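Local atomic coordinates of L-Ala-D/L-Glu Epimerase (Escherichia coli, PDB entry 1JPD), a protein that belongs to the enolase superfamily and combines a mandelate racemase/muconate lactonizing enzyme type N-terminal domain with a C-terminal beta/alpha barrel. Residues 142-147 with 169-174; 151-156 with 162-167; 191-196 with 202-207. All coordinates share one frame; numbering follows the deposited sequence.

In the fold
All three contacts belong to the C-terminal beta/alpha barrel and follow one stretch of its winding. Interaction 1 joins the end of helix 133-145 to the turn that follows helix 160-170. Interaction 2 lies on the chain between those two segments and packs helix 160-170 on strand 150-154; its centre is about 12 Å from that of interaction 1, and Leu-151 touches Leu-143, Val-171 and Ala-174. Interaction 3 comes later and sets helix 189-198 on strand 203-205, centred about 11 Å from interaction 2, which it meets through Met-164 and Leu-196. Interactions 1 and 3 do not touch, their centres being about 20 Å apart. Interactions 2 and 3 thus pack helices on strands of one sheet, while interaction 1 links neighbouring helix-end regions.

Interaction 1 (142-147 with 169-174); sequences TLWQAG and TAVPDA
Trp-144, in the last turn of helix 133-145, lays its indole against the turn that follows helix 160-170, and it makes every side-chain contact from its segment. The apolar contacts come first. The CB of Trp-144 lies 3.6 Å from Val-171 CG1, and the two side chains run past each other in opposite directions. Farther out, the six-membered part of the ring meets Ala-174: Trp-144 CE3 is 3.5 Å from Ala-174 CB, and Trp-144 CZ3 is 3.4 Å from Ala-174 CA. With CG anti to the backbone N (chi1 166°), the indole is carried across the gap to this residue.

Contacts with polar groups follow. Asp-173 touches through its methylene, CB lying 3.8 Å from Trp-144 CZ2, while the carboxylate plane is turned 47° from the ring. The carbonyl O of Asp-173 approaches Trp-144 CH2 obliquely. Ala-174 N lies over one face of the indole, but its hydrogen bond goes to Val-171 O (3.1 Å), closing a type I turn from Val-171 to Ala-174. Arg-168 NH1 also bonds Val-171 O and Ala-174 O, tying the turn to the preceding helix.

Gly-147 is the first residue past helix 133-145 to leave helical angles, and its positive phi closes a Schellman motif, with Gly-147 N bonding Trp-144 O at 3.2 Å.

Because the two segments share no hydrogen bond, and Ala-174 N and the carbonyls of Val-171 and Ala-174 are bonded within their own side of the contact, the chemistry implies a junction held by shape and dispersion, with one indole joining the end of helix 133-145 to the turn after helix 160-170.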
ATOM      1  N   THR A 142      19.455  -0.499 -15.115  1.00 47.48           N
ATOM      2  CA  THR A 142      19.580  -1.917 -14.783  1.00 46.55           C
ATOM      3  C   THR A 142      18.230  -2.549 -14.456  1.00 48.80           C
ATOM      4  O   THR A 142      17.942  -3.674 -14.874  1.00 45.80           O
ATOM      5  CB  THR A 142      20.504  -2.127 -13.573  1.00 49.36           C
ATOM      6  OG1 THR A 142      21.815  -1.636 -13.877  1.00 49.32           O
ATOM      7  CG2 THR A 142      20.586  -3.602 -13.222  1.00 52.56           C
ATOM      8  N   LEU A 143      17.409  -1.826 -13.699  1.00 49.61           N
ATOM      9  CA  LEU A 143      16.090  -2.326 -13.328  1.00 47.04           C
ATOM     10  C   LEU A 143      15.190  -2.369 -14.556  1.00 47.87           C
ATOM     11  O   LEU A 143      14.313  -3.227 -14.656  1.00 49.90           O
ATOM     12  CB  LEU A 143      15.473  -1.449 -12.229  1.00 41.72           C
ATOM     13  CG  LEU A 143      16.257  -1.450 -10.908  1.00 44.59           C
ATOM     14  CD1 LEU A 143      15.637  -0.479  -9.916  1.00 38.38           C
ATOM     15  CD2 LEU A 143      16.268  -2.859 -10.328  1.00 47.44           C
ATOM     16  N   TRP A 144      15.403  -1.447 -15.493  1.00 51.70           N
ATOM     17  CA  TRP A 144      14.606  -1.420 -16.720  1.00 48.98           C
ATOM     18  C   TRP A 144      14.981  -2.620 -17.585  1.00 50.54           C
ATOM     19  O   TRP A 144      14.116  -3.248 -18.198  1.00 47.89           O
ATOM     20  CB  TRP A 144      14.838  -0.112 -17.493  1.00 46.31           C
ATOM     21  CG  TRP A 144      14.326  -0.150 -18.910  1.00 41.32           C
ATOM     22  CD1 TRP A 144      15.052  -0.422 -20.039  1.00 36.54           C
ATOM     23  CD2 TRP A 144      12.973   0.025 -19.338  1.00 35.68           C
ATOM     24  NE1 TRP A 144      14.233  -0.430 -21.136  1.00 34.79           N
ATOM     25  CE2 TRP A 144      12.951  -0.158 -20.737  1.00 33.83           C
ATOM     26  CE3 TRP A 144      11.776   0.320 -18.675  1.00 36.16           C
ATOM     27  CZ2 TRP A 144      11.775  -0.059 -21.488  1.00 37.25           C
ATOM     28  CZ3 TRP A 144      10.601   0.420 -19.424  1.00 38.03           C
ATOM     29  CH2 TRP A 144      10.612   0.231 -20.815  1.00 39.92           C
ATOM     30  N   GLN A 145      16.276  -2.937 -17.610  1.00 55.09           N
ATOM     31  CA  GLN A 145      16.797  -4.072 -18.371  1.00 57.96           C
ATOM     32  C   GLN A 145      16.270  -5.383 -17.787  1.00 57.69           C
ATOM     33  O   GLN A 145      15.960  -6.314 -18.527  1.00 61.44           O
ATOM     34  CB  GLN A 145      18.330  -4.100 -18.320  1.00 60.92           C
ATOM     35  CG  GLN A 145      19.020  -2.840 -18.817  1.00 67.43           C
ATOM     36  CD  GLN A 145      19.169  -2.794 -20.321  1.00 69.98           C
ATOM     37  OE1 GLN A 145      18.186  -2.854 -21.064  1.00 69.54           O
ATOM     38  NE2 GLN A 145      20.409  -2.683 -20.782  1.00 72.87           N
ATOM     39  N   ALA A 146      16.177  -5.447 -16.459  1.00 54.47           N
ATOM     40  CA  ALA A 146      15.707  -6.646 -15.766  1.00 47.42           C
ATOM     41  C   ALA A 146      14.198  -6.882 -15.879  1.00 47.16           C
ATOM     42  O   ALA A 146      13.691  -7.903 -15.405  1.00 49.17           O
ATOM     43  CB  ALA A 146      16.131  -6.599 -14.297  1.00 44.65           C
ATOM     44  N   GLY A 147      13.481  -5.943 -16.497  1.00 46.45           N
ATOM     45  CA  GLY A 147      12.050  -6.117 -16.687  1.00 43.02           C
ATOM     46  C   GLY A 147      11.090  -5.142 -16.032  1.00 48.86           C
ATOM     47  O   GLY A 147       9.879  -5.247 -16.238  1.00 53.81           O
ATOM     48  N   THR A 169      16.710  10.290 -19.032  1.00 35.02           N
ATOM     49  CA  THR A 169      17.598  10.135 -20.181  1.00 38.65           C
ATOM     50  C   THR A 169      18.038   8.673 -20.302  1.00 42.68           C
ATOM     51  O   THR A 169      18.238   8.166 -21.410  1.00 43.79           O
ATOM     52  CB  THR A 169      18.876  11.017 -20.050  1.00 41.08           C
ATOM     53  OG1 THR A 169      18.509  12.400 -19.944  1.00 43.57           O
ATOM     54  CG2 THR A 169      19.784  10.830 -21.262  1.00 33.14           C
ATOM     55  N   ALA A 170      18.184   8.008 -19.157  1.00 44.70           N
ATOM     56  CA  ALA A 170      18.611   6.610 -19.108  1.00 41.87           C
ATOM     57  C   ALA A 170      17.506   5.637 -19.498  1.00 42.12           C
ATOM     58  O   ALA A 170      17.754   4.675 -20.229  1.00 44.29           O
ATOM     59  CB  ALA A 170      19.131   6.272 -17.715  1.00 42.18           C
ATOM     60  N   VAL A 171      16.296   5.871 -18.999  1.00 38.98           N
ATOM     61  CA  VAL A 171      15.173   5.004 -19.316  1.00 39.63           C
ATOM     62  C   VAL A 171      14.071   5.849 -19.939  1.00 43.45           C
ATOM     63  O   VAL A 171      13.016   6.068 -19.344  1.00 47.15           O
ATOM     64  CB  VAL A 171      14.653   4.269 -18.050  1.00 39.81           C
ATOM     65  CG1 VAL A 171      15.750   3.354 -17.503  1.00 34.69           C
ATOM     66  CG2 VAL A 171      14.242   5.272 -16.987  1.00 43.03           C
ATOM     67  N   PRO A 172      14.305   6.324 -21.174  1.00 44.90           N
ATOM     68  CA  PRO A 172      13.336   7.157 -21.889  1.00 44.13           C
ATOM     69  C   PRO A 172      11.977   6.501 -22.080  1.00 43.81           C
ATOM     70  O   PRO A 172      10.979   7.190 -22.259  1.00 46.10           O
ATOM     71  CB  PRO A 172      14.045   7.440 -23.213  1.00 40.64           C
ATOM     72  CG  PRO A 172      14.806   6.181 -23.435  1.00 38.42           C
ATOM     73  CD  PRO A 172      15.406   5.931 -22.072  1.00 41.69           C
ATOM     74  N   ASP A 173      11.930   5.174 -22.029  1.00 46.31           N
ATOM     75  CA  ASP A 173      10.662   4.472 -22.217  1.00 50.61           C
ATOM     76  C   ASP A 173      10.002   4.001 -20.936  1.00 51.07           C
ATOM     77  O   ASP A 173       8.853   3.564 -20.957  1.00 51.31           O
ATOM     78  CB  ASP A 173      10.848   3.268 -23.139  1.00 51.10           C
ATOM     79  CG  ASP A 173      11.260   3.667 -24.534  1.00 53.80           C
ATOM     80  OD1 ASP A 173      10.655   4.618 -25.076  1.00 52.25           O
ATOM     81  OD2 ASP A 173      12.182   3.028 -25.089  1.00 53.97           O
ATOM     82  N   ALA A 174      10.725   4.078 -19.827  1.00 50.04           N
ATOM     83  CA  ALA A 174      10.187   3.642 -18.547  1.00 44.15           C
ATOM     84  C   ALA A 174       9.090   4.566 -18.055  1.00 42.69           C
ATOM     85  O   ALA A 174       9.152   5.778 -18.268  1.00 48.78           O
ATOM     86  CB  ALA A 174      11.301   3.591 -17.516  1.00 46.64           C
TER

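Interaction 2 (151-156 with 162-167); sequences LKVKLD and ERMVAI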
ATOM      1  N   LEU A 151       8.922   2.436 -12.682  1.00 41.60           N
ATOM      2  CA  LEU A 151       9.953   2.756 -11.705  1.00 38.03           C
ATOM      3  C   LEU A 151       9.445   3.814 -10.732  1.00 42.97           C
ATOM      4  O   LEU A 151       8.872   4.825 -11.147  1.00 46.08           O
ATOM      5  CB  LEU A 151      11.206   3.299 -12.398  1.00 34.08           C
ATOM      6  CG  LEU A 151      11.929   2.414 -13.411  1.00 37.07           C
ATOM      7  CD1 LEU A 151      13.139   3.150 -13.974  1.00 33.57           C
ATOM      8  CD2 LEU A 151      12.358   1.121 -12.732  1.00 39.40           C
ATOM      9  N   LYS A 152       9.642   3.581  -9.436  1.00 42.94           N
ATOM     10  CA  LYS A 152       9.233   4.559  -8.435  1.00 42.70           C
ATOM     11  C   LYS A 152      10.506   5.242  -7.977  1.00 41.97           C
ATOM     12  O   LYS A 152      11.319   4.640  -7.275  1.00 46.12           O
ATOM     13  CB  LYS A 152       8.543   3.892  -7.243  1.00 42.06           C
ATOM     14  CG  LYS A 152       8.058   4.887  -6.194  1.00 43.74           C
ATOM     15  CD  LYS A 152       7.267   4.213  -5.079  1.00 46.38           C
ATOM     16  CE  LYS A 152       8.135   3.295  -4.233  1.00 48.90           C
ATOM     17  NZ  LYS A 152       7.334   2.574  -3.210  1.00 48.33           N
ATOM     18  N   VAL A 153      10.696   6.490  -8.390  1.00 40.18           N
ATOM     19  CA  VAL A 153      11.899   7.222  -8.014  1.00 37.88           C
ATOM     20  C   VAL A 153      11.711   7.907  -6.677  1.00 39.10           C
ATOM     21  O   VAL A 153      10.801   8.724  -6.514  1.00 42.53           O
ATOM     22  CB  VAL A 153      12.260   8.288  -9.069  1.00 34.35           C
ATOM     23  CG1 VAL A 153      13.502   9.037  -8.638  1.00 32.27           C
ATOM     24  CG2 VAL A 153      12.493   7.626 -10.418  1.00 31.37           C
ATOM     25  N   LYS A 154      12.562   7.558  -5.717  1.00 39.08           N
ATOM     26  CA  LYS A 154      12.501   8.160  -4.387  1.00 43.33           C
ATOM     27  C   LYS A 154      13.324   9.448  -4.412  1.00 42.76           C
ATOM     28  O   LYS A 154      14.468   9.451  -4.864  1.00 42.12           O
ATOM     29  CB  LYS A 154      13.081   7.202  -3.335  1.00 42.38           C
ATOM     30  CG  LYS A 154      12.165   6.067  -2.925  1.00 47.59           C
ATOM     31  CD  LYS A 154      11.609   6.287  -1.515  1.00 53.66           C
ATOM     32  CE  LYS A 154      10.761   5.099  -1.054  1.00 57.18           C
ATOM     33  NZ  LYS A 154      11.544   3.824  -0.942  1.00 55.67           N
ATOM     34  N   LEU A 155      12.749  10.548  -3.947  1.00 39.47           N
ATOM     35  CA  LEU A 155      13.488  11.807  -3.934  1.00 40.62           C
ATOM     36  C   LEU A 155      13.323  12.559  -2.621  1.00 43.50           C
ATOM     37  O   LEU A 155      12.290  12.462  -1.948  1.00 44.27           O
ATOM     38  CB  LEU A 155      13.033  12.735  -5.072  1.00 35.27           C
ATOM     39  CG  LEU A 155      13.262  12.350  -6.530  1.00 33.59           C
ATOM     40  CD1 LEU A 155      12.661  13.426  -7.432  1.00 37.04           C
ATOM     41  CD2 LEU A 155      14.743  12.200  -6.795  1.00 31.30           C
ATOM     42  N   ASP A 156      14.358  13.297  -2.250  1.00 43.97           N
ATOM     43  CA  ASP A 156      14.288  14.113  -1.057  1.00 42.45           C
ATOM     44  C   ASP A 156      14.259  15.533  -1.579  1.00 41.39           C
ATOM     45  O   ASP A 156      13.780  15.783  -2.676  1.00 43.00           O
ATOM     46  CB  ASP A 156      15.492  13.895  -0.125  1.00 43.74           C
ATOM     47  CG  ASP A 156      16.829  14.104  -0.808  1.00 50.79           C
ATOM     48  OD1 ASP A 156      16.879  14.721  -1.899  1.00 51.48           O
ATOM     49  OD2 ASP A 156      17.844  13.653  -0.229  1.00 51.05           O
ATOM     50  N   GLU A 162      18.713  17.544 -11.736  1.00 39.75           N
ATOM     51  CA  GLU A 162      19.668  16.636 -12.352  1.00 39.36           C
ATOM     52  C   GLU A 162      19.292  15.164 -12.175  1.00 42.36           C
ATOM     53  O   GLU A 162      19.368  14.392 -13.132  1.00 46.51           O
ATOM     54  CB  GLU A 162      21.096  16.881 -11.858  1.00 35.73           C
ATOM     55  CG  GLU A 162      22.113  16.227 -12.787  1.00 35.82           C
ATOM     56  CD  GLU A 162      23.538  16.670 -12.548  1.00 41.04           C
ATOM     57  OE1 GLU A 162      23.758  17.577 -11.718  1.00 39.25           O
ATOM     58  OE2 GLU A 162      24.443  16.109 -13.207  1.00 42.35           O
ATOM     59  N   ARG A 163      18.873  14.772 -10.976  1.00 40.68           N
ATOM     60  CA  ARG A 163      18.482  13.382 -10.738  1.00 41.00           C
ATOM     61  C   ARG A 163      17.417  12.917 -11.736  1.00 39.38           C
ATOM     62  O   ARG A 163      17.609  11.921 -12.439  1.00 38.36           O
ATOM     63  CB  ARG A 163      17.959  13.198  -9.303  1.00 41.42           C
ATOM     64  CG  ARG A 163      19.046  13.183  -8.247  1.00 43.94           C
ATOM     65  CD  ARG A 163      18.494  13.230  -6.827  1.00 46.96           C
ATOM     66  NE  ARG A 163      19.558  12.996  -5.848  1.00 50.58           N
ATOM     67  CZ  ARG A 163      19.422  13.114  -4.530  1.00 51.44           C
ATOM     68  NH1 ARG A 163      18.258  13.473  -3.998  1.00 51.39           N
ATOM     69  NH2 ARG A 163      20.456  12.854  -3.741  1.00 48.87           N
ATOM     70  N   MET A 164      16.301  13.638 -11.801  1.00 41.05           N
ATOM     71  CA  MET A 164      15.219  13.279 -12.713  1.00 41.27           C
ATOM     72  C   MET A 164      15.649  13.350 -14.174  1.00 41.55           C
ATOM     73  O   MET A 164      15.209  12.538 -14.992  1.00 39.63           O
ATOM     74  CB  MET A 164      13.996  14.170 -12.478  1.00 39.25           C
ATOM     75  CG  MET A 164      13.315  13.900 -11.154  1.00 36.91           C
ATOM     76  SD  MET A 164      12.995  12.136 -10.964  1.00 37.98           S
ATOM     77  CE  MET A 164      11.701  11.847 -12.217  1.00 31.07           C
ATOM     78  N   VAL A 165      16.513  14.302 -14.511  1.00 34.88           N
ATOM     79  CA  VAL A 165      16.963  14.390 -15.891  1.00 34.45           C
ATOM     80  C   VAL A 165      17.831  13.179 -16.243  1.00 36.50           C
ATOM     81  O   VAL A 165      17.563  12.502 -17.242  1.00 36.77           O
ATOM     82  CB  VAL A 165      17.726  15.712 -16.166  1.00 35.72           C
ATOM     83  CG1 VAL A 165      18.527  15.616 -17.471  1.00 32.13           C
ATOM     84  CG2 VAL A 165      16.731  16.855 -16.272  1.00 35.53           C
ATOM     85  N   ALA A 166      18.847  12.888 -15.426  1.00 33.99           N
ATOM     86  CA  ALA A 166      19.721  11.743 -15.689  1.00 36.04           C
ATOM     87  C   ALA A 166      18.940  10.425 -15.754  1.00 38.72           C
ATOM     88  O   ALA A 166      19.247   9.567 -16.577  1.00 42.64           O
ATOM     89  CB  ALA A 166      20.813  11.652 -14.632  1.00 33.08           C
ATOM     90  N   ILE A 167      17.935  10.267 -14.893  1.00 39.65           N
ATOM     91  CA  ILE A 167      17.112   9.053 -14.884  1.00 38.74           C
ATOM     92  C   ILE A 167      16.279   8.907 -16.170  1.00 40.83           C
ATOM     93  O   ILE A 167      16.338   7.866 -16.839  1.00 39.68           O
ATOM     94  CB  ILE A 167      16.174   9.021 -13.639  1.00 34.47           C
ATOM     95  CG1 ILE A 167      17.009   8.776 -12.379  1.00 36.85           C
ATOM     96  CG2 ILE A 167      15.114   7.939 -13.787  1.00 30.45           C
ATOM     97  CD1 ILE A 167      16.249   8.982 -11.073  1.00 38.73           C
TER
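Arg-163 and Asp-156 bring the two flat groups of this contact together, and they meet at the edge of the guanidinium. Asp-156 OD1 lies near the guanidinium plane, 2.8 Å from Arg-163 NH1, with Asp-156 CG in that plane as well. The carboxylate is tilted 33° from the guanidinium, and the N-H...O angle of 129° makes the hydrogen bond within this salt bridge a weak one. The same OD1 accepts a hydrogen bond from His-158 N, so one oxygen is shared between the arginine and the loop leading into the helix. Arg-163 reaches it with a chain extended from CG to NE, and Asp-156, with CG between its backbone N and carbonyl carbon (chi1 55°), brings its carboxylate to the arginine.

Behind the charged pair the contact is apolar. Leu-155 straddles two helix residues with its branches: CD2 lies 3.9 Å from Arg-163 CD, the two chains sliding past each other, and CD1 lies 3.8 Å from Met-164 SD. The methionine chain, bent at its second and third torsions, folds its sulfur between Val-153 of the strand and Leu-155 just after it, since Met-164 SD is also 3.9 Å from Val-153 CG1. That valine methyl in turn meets Ile-167 CD1 tip to tip at 3.7 Å.

Val-153 points at the helix from the strand, and Leu-155, just past its end, reaches it with its two methyls, while Lys-152 reaches Asp-300 with NZ in a salt bridge. Strand 150-154 hydrogen-bonds to strands 121-128 and 175-179. Together with helix 160-170 and strand 175-179 it forms a beta-alpha-beta crossover, the repeating element of a TIM-type barrel, in which apolar strand residues pack under each outer helix.

Interaction 3 (191-196 with 202-207); sequences ARCQLL and AMLEQP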
ATOM      1  N   ALA A 191       7.107  24.855  -9.899  1.00 36.01           N
ATOM      2  CA  ALA A 191       8.164  24.724 -10.889  1.00 40.41           C
ATOM      3  C   ALA A 191       8.687  23.278 -10.958  1.00 45.50           C
ATOM      4  O   ALA A 191       9.019  22.771 -12.040  1.00 46.33           O
ATOM      5  CB  ALA A 191       9.287  25.684 -10.547  1.00 35.68           C
ATOM      6  N   ARG A 192       8.758  22.632  -9.789  1.00 41.33           N
ATOM      7  CA  ARG A 192       9.227  21.253  -9.695  1.00 43.34           C
ATOM      8  C   ARG A 192       8.268  20.324 -10.370  1.00 42.38           C
ATOM      9  O   ARG A 192       8.695  19.479 -11.152  1.00 39.73           O
ATOM     10  CB  ARG A 192       9.421  20.790  -8.251  1.00 43.46           C
ATOM     11  CG  ARG A 192      10.715  21.277  -7.667  1.00 49.06           C
ATOM     12  CD  ARG A 192      10.860  20.806  -6.238  1.00 53.39           C
ATOM     13  NE  ARG A 192      12.134  21.196  -5.645  1.00 55.97           N
ATOM     14  CZ  ARG A 192      12.577  20.767  -4.464  1.00 58.81           C
ATOM     15  NH1 ARG A 192      11.848  19.927  -3.734  1.00 59.07           N
ATOM     16  NH2 ARG A 192      13.757  21.173  -4.014  1.00 57.09           N
ATOM     17  N   CYS A 193       6.979  20.465 -10.072  1.00 40.22           N
ATOM     18  CA  CYS A 193       5.995  19.606 -10.713  1.00 46.61           C
ATOM     19  C   CYS A 193       6.106  19.833 -12.211  1.00 45.70           C
ATOM     20  O   CYS A 193       5.992  18.895 -12.998  1.00 46.82           O
ATOM     21  CB  CYS A 193       4.573  19.924 -10.244  1.00 46.89           C
ATOM     22  SG  CYS A 193       4.250  19.582  -8.507  1.00 47.86           S
ATOM     23  N   GLN A 194       6.365  21.078 -12.602  1.00 48.74           N
ATOM     24  CA  GLN A 194       6.483  21.409 -14.017  1.00 50.02           C
ATOM     25  C   GLN A 194       7.642  20.669 -14.672  1.00 45.40           C
ATOM     26  O   GLN A 194       7.536  20.235 -15.815  1.00 44.32           O
ATOM     27  CB  GLN A 194       6.652  22.915 -14.217  1.00 55.95           C
ATOM     28  CG  GLN A 194       6.381  23.332 -15.656  1.00 59.30           C
ATOM     29  CD  GLN A 194       4.999  22.894 -16.121  1.00 61.76           C
ATOM     30  OE1 GLN A 194       3.981  23.325 -15.566  1.00 63.06           O
ATOM     31  NE2 GLN A 194       4.956  22.028 -17.133  1.00 56.29           N
ATOM     32  N   LEU A 195       8.748  20.528 -13.949  1.00 44.05           N
ATOM     33  CA  LEU A 195       9.897  19.798 -14.469  1.00 39.73           C
ATOM     34  C   LEU A 195       9.555  18.316 -14.610  1.00 40.21           C
ATOM     35  O   LEU A 195       9.931  17.685 -15.590  1.00 44.04           O
ATOM     36  CB  LEU A 195      11.094  19.935 -13.536  1.00 38.97           C
ATOM     37  CG  LEU A 195      12.239  19.014 -13.953  1.00 42.28           C
ATOM     38  CD1 LEU A 195      12.683  19.383 -15.367  1.00 42.63           C
ATOM     39  CD2 LEU A 195      13.392  19.136 -12.980  1.00 45.34           C
ATOM     40  N   LEU A 196       8.855  17.757 -13.626  1.00 41.18           N
ATOM     41  CA  LEU A 196       8.475  16.354 -13.693  1.00 42.45           C
ATOM     42  C   LEU A 196       7.607  16.145 -14.921  1.00 43.52           C
ATOM     43  O   LEU A 196       7.703  15.112 -15.595  1.00 44.08           O
ATOM     44  CB  LEU A 196       7.719  15.923 -12.429  1.00 40.01           C
ATOM     45  CG  LEU A 196       8.555  15.986 -11.145  1.00 39.45           C
ATOM     46  CD1 LEU A 196       7.762  15.393  -9.978  1.00 36.14           C
ATOM     47  CD2 LEU A 196       9.860  15.220 -11.354  1.00 34.69           C
ATOM     48  N   ALA A 202       4.678  10.315 -14.836  1.00 36.40           N
ATOM     49  CA  ALA A 202       3.260   9.990 -14.758  1.00 35.70           C
ATOM     50  C   ALA A 202       2.562  10.471 -13.492  1.00 39.90           C
ATOM     51  O   ALA A 202       1.385  10.840 -13.535  1.00 43.13           O
ATOM     52  CB  ALA A 202       3.066   8.485 -14.905  1.00 32.51           C
ATOM     53  N   MET A 203       3.274  10.471 -12.366  1.00 39.71           N
ATOM     54  CA  MET A 203       2.662  10.885 -11.112  1.00 37.51           C
ATOM     55  C   MET A 203       3.664  11.260 -10.018  1.00 37.87           C
ATOM     56  O   MET A 203       4.755  10.703  -9.947  1.00 41.61           O
ATOM     57  CB  MET A 203       1.734   9.763 -10.633  1.00 34.56           C
ATOM     58  CG  MET A 203       1.112   9.961  -9.269  1.00 38.14           C
ATOM     59  SD  MET A 203       2.234   9.468  -7.928  1.00 44.36           S
ATOM     60  CE  MET A 203       1.939   7.667  -7.874  1.00 28.98           C
ATOM     61  N   LEU A 204       3.281  12.224  -9.187  1.00 33.91           N
ATOM     62  CA  LEU A 204       4.094  12.692  -8.066  1.00 35.92           C
ATOM     63  C   LEU A 204       3.341  12.337  -6.780  1.00 38.98           C
ATOM     64  O   LEU A 204       2.176  12.708  -6.608  1.00 36.26           O
ATOM     65  CB  LEU A 204       4.289  14.205  -8.141  1.00 32.51           C
ATOM     66  CG  LEU A 204       4.892  14.853  -6.890  1.00 34.88           C
ATOM     67  CD1 LEU A 204       6.319  14.336  -6.653  1.00 28.21           C
ATOM     68  CD2 LEU A 204       4.882  16.364  -7.065  1.00 25.18           C
ATOM     69  N   GLU A 205       4.012  11.643  -5.867  1.00 39.30           N
ATOM     70  CA  GLU A 205       3.372  11.199  -4.627  1.00 37.52           C
ATOM     71  C   GLU A 205       3.734  11.960  -3.348  1.00 35.51           C
ATOM     72  O   GLU A 205       4.908  12.122  -3.017  1.00 38.93           O
ATOM     73  CB  GLU A 205       3.661   9.701  -4.458  1.00 38.07           C
ATOM     74  CG  GLU A 205       3.095   9.052  -3.226  1.00 44.12           C
ATOM     75  CD  GLU A 205       3.193   7.530  -3.283  1.00 47.82           C
ATOM     76  OE1 GLU A 205       4.129   7.011  -3.936  1.00 47.93           O
ATOM     77  OE2 GLU A 205       2.340   6.855  -2.667  1.00 42.38           O
ATOM     78  N   GLN A 206       2.704  12.429  -2.651  1.00 31.92           N
ATOM     79  CA  GLN A 206       2.831  13.145  -1.375  1.00 30.48           C
ATOM     80  C   GLN A 206       4.090  13.989  -1.198  1.00 34.40           C
ATOM     81  O   GLN A 206       4.930  13.689  -0.355  1.00 31.94           O
ATOM     82  CB  GLN A 206       2.749  12.140  -0.220  1.00 25.60           C
ATOM     83  CG  GLN A 206       2.669  12.744   1.182  1.00 25.19           C
ATOM     84  CD  GLN A 206       1.244  13.060   1.618  1.00 31.04           C
ATOM     85  OE1 GLN A 206       0.298  12.342   1.274  1.00 32.03           O
ATOM     86  NE2 GLN A 206       1.087  14.123   2.399  1.00 29.97           N
ATOM     87  N   PRO A 207       4.227  15.071  -1.975  1.00 35.85           N
ATOM     88  CA  PRO A 207       5.401  15.935  -1.868  1.00 33.49           C
ATOM     89  C   PRO A 207       5.450  16.738  -0.572  1.00 36.06           C
ATOM     90  O   PRO A 207       6.535  17.076  -0.084  1.00 38.81           O
ATOM     91  CB  PRO A 207       5.270  16.833  -3.088  1.00 35.27           C
ATOM     92  CG  PRO A 207       3.799  16.980  -3.208  1.00 36.00           C
ATOM     93  CD  PRO A 207       3.327  15.557  -3.030  1.00 36.18           C
TER
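Helix 189-198 is the connecting helix of the beta-alpha-beta unit that runs from strand 175-179 to strand 203-205, and here it packs on the second of those strands. The contact centres on Leu-204, whose two methyl branches divide between two helix residues one turn apart. Leu-204 CD2 approaches Cys-193 SG at 3.6 Å, and Leu-204 CD1 approaches Leu-196 CD1 at 3.8 Å. A secondary touch, 4.1 Å from Leu-196 CD1 to Leu-204 CB, shows that the leucine of the helix comes in along the stem of the strand residue as well as at its fork.

The torsions are consistent with this. In Leu-204, CG lies anti to the backbone N (chi1 169°), and a chi2 of 64° sets one methyl against each helix residue. Cys-193 and Leu-196 both place their first side-chain heavy atom beyond CB beside the backbone N, so that from positions three apart they present SG and a methyl to the same strand residue. The leucine side chains cross at about a right angle. Spacing agrees: the CA atoms of Cys-193 and Leu-204 are the nearest pair, 7.6 Å apart, and 126 Å² is buried in all. Sulfur and methyls make this an apolar contact, and all three residues are buried.

Next to it, Leu-196 also leans on Met-164 of helix 160-170, while Cys-193 touches Pro-222 and Ile-225. Leu-204 lies beside Val-178 of strand 175-179, and its backbone bonds to Pro-224 and Cys-226, so the contact has helix 160-170 beside it, and strand 203-205 runs between strands 175-179 and 225-227.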